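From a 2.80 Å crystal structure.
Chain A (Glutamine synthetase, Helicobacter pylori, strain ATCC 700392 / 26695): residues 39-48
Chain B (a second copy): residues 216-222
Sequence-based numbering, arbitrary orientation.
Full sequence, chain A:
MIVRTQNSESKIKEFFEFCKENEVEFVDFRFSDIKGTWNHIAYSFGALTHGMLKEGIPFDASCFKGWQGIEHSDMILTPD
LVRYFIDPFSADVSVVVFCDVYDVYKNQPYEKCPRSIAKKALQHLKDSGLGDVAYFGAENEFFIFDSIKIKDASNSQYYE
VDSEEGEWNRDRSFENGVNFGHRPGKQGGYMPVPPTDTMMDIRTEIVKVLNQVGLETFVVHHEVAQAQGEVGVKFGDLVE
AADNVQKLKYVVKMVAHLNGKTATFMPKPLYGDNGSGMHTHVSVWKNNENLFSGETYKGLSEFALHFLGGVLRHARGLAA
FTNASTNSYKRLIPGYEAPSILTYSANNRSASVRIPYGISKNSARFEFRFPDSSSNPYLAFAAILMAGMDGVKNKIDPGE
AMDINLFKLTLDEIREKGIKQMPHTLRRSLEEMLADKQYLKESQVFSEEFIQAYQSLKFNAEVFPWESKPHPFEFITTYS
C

Chain A (39-48) NHIAYSFGAL
Chain B, residues 216-222: ETFVVHH

A β-sheet continues across the boundary between two copies of glutamine synthetase: strand 39-44 of chain A and strand 217-222 of chain B pair antiparallel, with their N-to-C directions 158° apart and their axes 4.5 Å apart at closest approach. The two stretches together bury 466 Å².

The register is fixed by A42(A) (phi/psi -99/132) opposite V220(B) (-148/120), a hydrogen-bonded pair with CA atoms 5.2 Å apart. A42(A) N donates to V220(B) O at 3.1 Å, and V220(B) N donates to A42(A) O at 2.6 Å. The next pair, Y43(A) (-110/130) with V219(B) (-114/149), is non-hydrogen-bonded, with CA atoms 4.3 Å apart. One step further, S44(A) N donates to F218(B) O at 2.6 Å. F218(B) N and S44(A) O are 5.9 Å apart, so no reciprocal bond forms. F218(B) has phi/psi -107/-61, unlike the extended residues around it. F218(B) O also lies 3.2 Å from Y43(A) CA in a CA-H...O contact; V219(B) CA similarly approaches A42(A) O at 3.5 Å.

The two bridge pairs put their side chains on different faces of the sheet. On one, A42(A) CB meets V220(B) CG1 at 3.7 Å; alanine's methyl is small but suffices to touch the branched valine, chi1 p (62°). On the other, V219(B), also p (72°), lays CG2 over the tyrosine ring, 3.9 Å from V219(B) CG2 to the Y43(A) ring centroid and 24° off the normal, a CH-pi contact. Y43(A) has chi1 -93°, between wells, and chi2 81°. I41(A) (-153/120), chi1 t (170°) and chi2 t (174°), adds its β-branched aliphatic side chain: I41(A) CG1 is 3.6 Å from V219(B) CG2 and 4.0 Å from H221(B) CB. Valine's β-branching suits both the extended backbone and this apolar packing.

After S44(A) (-59/121, chi1 t), chain A turns through a 3-10 segment at F45(A) (-53/-52) and G46(A) (-46/-26). A47(A) N hydrogen-bonds back to S44(A) O at 2.9 Å, and A47(A) (-91/18) points its CB toward chain B. A47(A) CB lies 3.4 Å from T217(B) O and 3.9 Å from F218(B) CB, the phenylalanine (chi1 p, 45°; chi2 91°) offering apolar surface to this methyl. Small S44(A) fits close to T217(B) (-115/141, chi1 p), with S44(A) CB 3.5 Å from T217(B) OG1, a hydroxyl hydrogen-bonded elsewhere in the structure.

At the other end, H221(B) (-142/159, chi1 p, chi2 88°) uses a ring nitrogen as donor: H221(B) ND1 makes a very short hydrogen bond, 2.3 Å, to H222(B) O.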

ATOM      1  N   ASN A  39     -25.092 -11.775 -37.090  1.00 26.78           N
ATOM      2  CA  ASN A  39     -24.732 -13.103 -36.626  1.00 26.05           C
ATOM      3  C   ASN A  39     -23.995 -13.842 -37.725  1.00 27.25           C
ATOM      4  O   ASN A  39     -24.293 -13.659 -38.911  1.00 22.97           O
ATOM      5  CB  ASN A  39     -25.968 -13.877 -36.217  1.00 23.68           C
ATOM      6  CG  ASN A  39     -26.654 -13.260 -35.041  1.00 21.97           C
ATOM      7  OD1 ASN A  39     -26.478 -13.704 -33.922  1.00 23.64           O
ATOM      8  ND2 ASN A  39     -27.411 -12.206 -35.281  1.00 24.14           N
ATOM      9  N   HIS A  40     -23.078 -14.733 -37.322  1.00 29.57           N
ATOM     10  CA  HIS A  40     -22.239 -15.442 -38.291  1.00 29.84           C
ATOM     11  C   HIS A  40     -22.011 -16.893 -37.896  1.00 26.17           C
ATOM     12  O   HIS A  40     -22.089 -17.284 -36.730  1.00 31.46           O
ATOM     13  CB  HIS A  40     -20.871 -14.767 -38.460  1.00 29.44           C
ATOM     14  CG  HIS A  40     -19.979 -14.909 -37.262  1.00 33.72           C
ATOM     15  ND1 HIS A  40     -18.686 -15.390 -37.342  1.00 35.64           N
ATOM     16  CD2 HIS A  40     -20.206 -14.655 -35.948  1.00 32.04           C
ATOM     17  CE1 HIS A  40     -18.153 -15.413 -36.130  1.00 40.32           C
ATOM     18  NE2 HIS A  40     -19.056 -14.982 -35.265  1.00 34.95           N
ATOM     19  N   ILE A  41     -21.677 -17.676 -38.896  1.00 25.42           N
ATOM     20  CA  ILE A  41     -21.381 -19.082 -38.703  1.00 28.77           C
ATOM     21  C   ILE A  41     -20.419 -19.491 -39.812  1.00 26.69           C
ATOM     22  O   ILE A  41     -20.729 -19.370 -40.998  1.00 22.15           O
ATOM     23  CB  ILE A  41     -22.671 -19.904 -38.686  1.00 19.94           C
ATOM     24  CG1 ILE A  41     -22.349 -21.380 -38.729  1.00 25.24           C
ATOM     25  CG2 ILE A  41     -23.581 -19.455 -39.792  1.00 25.91           C
ATOM     26  CD1 ILE A  41     -23.557 -22.237 -38.579  1.00 28.27           C
ATOM     27  N   ALA A  42     -19.238 -19.963 -39.425  1.00 31.40           N
ATOM     28  CA  ALA A  42     -18.114 -20.161 -40.331  1.00 32.83           C
ATOM     29  C   ALA A  42     -18.010 -21.625 -40.745  1.00 38.24           C
ATOM     30  O   ALA A  42     -18.013 -22.522 -39.892  1.00 31.94           O
ATOM     31  CB  ALA A  42     -16.813 -19.722 -39.660  1.00 24.66           C
ATOM     32  N   TYR A  43     -17.868 -21.858 -42.047  1.00 36.46           N
ATOM     33  CA  TYR A  43     -17.668 -23.199 -42.579  1.00 39.61           C
ATOM     34  C   TYR A  43     -16.251 -23.333 -43.110  1.00 33.55           C
ATOM     35  O   TYR A  43     -15.827 -22.520 -43.928  1.00 37.92           O
ATOM     36  CB  TYR A  43     -18.684 -23.488 -43.686  1.00 41.91           C
ATOM     37  CG  TYR A  43     -19.956 -24.190 -43.219  1.00 43.45           C
ATOM     38  CD1 TYR A  43     -21.015 -23.488 -42.637  1.00 36.75           C
ATOM     39  CD2 TYR A  43     -20.087 -25.566 -43.378  1.00 42.47           C
ATOM     40  CE1 TYR A  43     -22.163 -24.154 -42.226  1.00 39.46           C
ATOM     41  CE2 TYR A  43     -21.205 -26.231 -42.982  1.00 42.90           C
ATOM     42  CZ  TYR A  43     -22.241 -25.543 -42.409  1.00 46.19           C
ATOM     43  OH  TYR A  43     -23.337 -26.291 -42.039  1.00 48.46           O
ATOM     44  N   SER A  44     -15.550 -24.391 -42.699  1.00 34.55           N
ATOM     45  CA  SER A  44     -14.220 -24.662 -43.240  1.00 40.13           C
ATOM     46  C   SER A  44     -14.322 -24.844 -44.737  1.00 40.96           C
ATOM     47  O   SER A  44     -15.034 -25.735 -45.203  1.00 48.56           O
ATOM     48  CB  SER A  44     -13.612 -25.903 -42.598  1.00 42.83           C
ATOM     49  OG  SER A  44     -12.265 -26.022 -42.995  1.00 47.65           O
ATOM     50  N   PHE A  45     -13.597 -24.014 -45.489  1.00 37.56           N
ATOM     51  CA  PHE A  45     -13.844 -23.929 -46.924  1.00 38.38           C
ATOM     52  C   PHE A  45     -13.803 -25.297 -47.595  1.00 44.93           C
ATOM     53  O   PHE A  45     -14.739 -25.674 -48.304  1.00 49.69           O
ATOM     54  CB  PHE A  45     -12.840 -23.004 -47.601  1.00 36.53           C
ATOM     55  CG  PHE A  45     -13.032 -22.933 -49.090  1.00 46.87           C
ATOM     56  CD1 PHE A  45     -14.028 -22.136 -49.633  1.00 47.86           C
ATOM     57  CD2 PHE A  45     -12.296 -23.745 -49.940  1.00 46.23           C
ATOM     58  CE1 PHE A  45     -14.235 -22.092 -50.998  1.00 45.84           C
ATOM     59  CE2 PHE A  45     -12.506 -23.715 -51.293  1.00 51.16           C
ATOM     60  CZ  PHE A  45     -13.473 -22.883 -51.828  1.00 52.53           C
ATOM     61  N   GLY A  46     -12.731 -26.061 -47.364  1.00 47.07           N
ATOM     62  CA  GLY A  46     -12.595 -27.381 -47.969  1.00 53.99           C
ATOM     63  C   GLY A  46     -13.838 -28.248 -47.898  1.00 55.06           C
ATOM     64  O   GLY A  46     -14.067 -29.095 -48.770  1.00 58.93           O
ATOM     65  N   ALA A  47     -14.688 -28.008 -46.905  1.00 50.75           N
ATOM     66  CA  ALA A  47     -15.905 -28.768 -46.705  1.00 48.50           C
ATOM     67  C   ALA A  47     -17.100 -28.155 -47.416  1.00 54.37           C
ATOM     68  O   ALA A  47     -18.240 -28.407 -47.015  1.00 50.98           O
ATOM     69  CB  ALA A  47     -16.193 -28.905 -45.205  1.00 48.65           C
ATOM     70  N   LEU A  48     -16.873 -27.284 -48.392  1.00 50.55           N
ATOM     71  CA  LEU A  48     -17.964 -26.682 -49.144  1.00 54.08           C
ATOM     72  C   LEU A  48     -18.125 -27.363 -50.500  1.00 56.24           C
ATOM     73  O   LEU A  48     -17.180 -27.384 -51.300  1.00 56.11           O
ATOM     74  CB  LEU A  48     -17.702 -25.188 -49.320  1.00 57.07           C
ATOM     75  CG  LEU A  48     -18.248 -24.309 -48.189  1.00 48.02           C
ATOM     76  CD1 LEU A  48     -18.161 -22.853 -48.545  1.00 42.33           C
ATOM     77  CD2 LEU A  48     -19.673 -24.686 -47.904  1.00 44.45           C
TER
ATOM     78  N   GLU B 216     -11.290 -33.928 -40.264  1.00 46.17           N
ATOM     79  CA  GLU B 216     -11.984 -33.013 -41.167  1.00 47.86           C
ATOM     80  C   GLU B 216     -13.130 -32.296 -40.450  1.00 48.88           C
ATOM     81  O   GLU B 216     -13.927 -32.906 -39.723  1.00 40.91           O
ATOM     82  CB  GLU B 216     -12.470 -33.728 -42.428  1.00 45.27           C
ATOM     83  CG  GLU B 216     -11.388 -33.790 -43.516  1.00 55.45           C
ATOM     84  CD  GLU B 216     -11.936 -34.017 -44.923  1.00 75.92           C
ATOM     85  OE1 GLU B 216     -12.897 -34.811 -45.077  1.00 76.71           O
ATOM     86  OE2 GLU B 216     -11.396 -33.399 -45.877  1.00 80.94           O
ATOM     87  N   THR B 217     -13.180 -30.989 -40.662  1.00 48.99           N
ATOM     88  CA  THR B 217     -14.106 -30.077 -40.022  1.00 48.05           C
ATOM     89  C   THR B 217     -15.035 -29.496 -41.080  1.00 48.31           C
ATOM     90  O   THR B 217     -14.584 -29.179 -42.193  1.00 46.78           O
ATOM     91  CB  THR B 217     -13.337 -28.935 -39.346  1.00 47.22           C
ATOM     92  OG1 THR B 217     -12.531 -28.269 -40.329  1.00 49.53           O
ATOM     93  CG2 THR B 217     -12.411 -29.466 -38.261  1.00 43.36           C
ATOM     94  N   PHE B 218     -16.322 -29.325 -40.742  1.00 39.54           N
ATOM     95  CA  PHE B 218     -17.198 -28.536 -41.605  1.00 47.35           C
ATOM     96  C   PHE B 218     -17.537 -27.176 -41.001  1.00 42.92           C
ATOM     97  O   PHE B 218     -17.169 -26.145 -41.573  1.00 42.27           O
ATOM     98  CB  PHE B 218     -18.485 -29.287 -42.025  1.00 49.93           C
ATOM     99  CG  PHE B 218     -19.204 -30.028 -40.905  1.00 53.26           C
ATOM    100  CD1 PHE B 218     -20.202 -29.397 -40.159  1.00 55.56           C
ATOM    101  CD2 PHE B 218     -18.918 -31.367 -40.624  1.00 50.49           C
ATOM    102  CE1 PHE B 218     -20.888 -30.071 -39.134  1.00 59.20           C
ATOM    103  CE2 PHE B 218     -19.588 -32.043 -39.599  1.00 56.68           C
ATOM    104  CZ  PHE B 218     -20.578 -31.392 -38.854  1.00 60.61           C
ATOM    105  N   VAL B 219     -18.172 -27.128 -39.844  1.00 35.02           N
ATOM    106  CA  VAL B 219     -18.730 -25.885 -39.330  1.00 34.69           C
ATOM    107  C   VAL B 219     -17.996 -25.478 -38.061  1.00 31.16           C
ATOM    108  O   VAL B 219     -17.502 -26.320 -37.312  1.00 35.34           O
ATOM    109  CB  VAL B 219     -20.249 -26.029 -39.071  1.00 38.94           C
ATOM    110  CG1 VAL B 219     -20.500 -26.902 -37.869  1.00 42.21           C
ATOM    111  CG2 VAL B 219     -20.893 -24.676 -38.874  1.00 38.78           C
ATOM    112  N   VAL B 220     -17.900 -24.171 -37.830  1.00 35.26           N
ATOM    113  CA  VAL B 220     -17.359 -23.673 -36.572  1.00 31.38           C
ATOM    114  C   VAL B 220     -18.049 -22.364 -36.212  1.00 33.42           C
ATOM    115  O   VAL B 220     -17.945 -21.370 -36.947  1.00 34.78           O
ATOM    116  CB  VAL B 220     -15.831 -23.538 -36.653  1.00 28.44           C
ATOM    117  CG1 VAL B 220     -15.446 -22.568 -37.700  1.00 34.53           C
ATOM    118  CG2 VAL B 220     -15.268 -23.110 -35.330  1.00 36.75           C
ATOM    119  N   HIS B 221     -18.709 -22.330 -35.048  1.00 33.41           N
ATOM    120  CA  HIS B 221     -19.446 -21.145 -34.636  1.00 29.41           C
ATOM    121  C   HIS B 221     -19.272 -20.969 -33.150  1.00 26.13           C
ATOM    122  O   HIS B 221     -18.912 -21.898 -32.437  1.00 29.34           O
ATOM    123  CB  HIS B 221     -20.973 -21.225 -34.970  1.00 30.20           C
ATOM    124  CG  HIS B 221     -21.705 -22.410 -34.380  1.00 38.30           C
ATOM    125  ND1 HIS B 221     -22.280 -22.393 -33.123  1.00 38.71           N
ATOM    126  CD2 HIS B 221     -21.920 -23.662 -34.863  1.00 36.42           C
ATOM    127  CE1 HIS B 221     -22.836 -23.568 -32.869  1.00 29.41           C
ATOM    128  NE2 HIS B 221     -22.621 -24.360 -33.903  1.00 28.53           N
ATOM    129  N   HIS B 222     -19.491 -19.749 -32.698  1.00 28.19           N
ATOM    130  CA  HIS B 222     -19.811 -19.558 -31.294  1.00 29.93           C
ATOM    131  C   HIS B 222     -21.084 -20.339 -30.939  1.00 26.19           C
ATOM    132  O   HIS B 222     -21.961 -20.551 -31.776  1.00 23.99           O
ATOM    133  CB  HIS B 222     -20.011 -18.074 -31.021  1.00 27.58           C
ATOM    134  CG  HIS B 222     -19.660 -17.656 -29.630  1.00 32.55           C
ATOM    135  ND1 HIS B 222     -18.463 -17.052 -29.312  1.00 40.20           N
ATOM    136  CD2 HIS B 222     -20.337 -17.784 -28.465  1.00 30.19           C
ATOM    137  CE1 HIS B 222     -18.428 -16.802 -28.015  1.00 38.21           C
ATOM    138  NE2 HIS B 222     -19.553 -17.238 -27.479  1.00 34.06           N
TER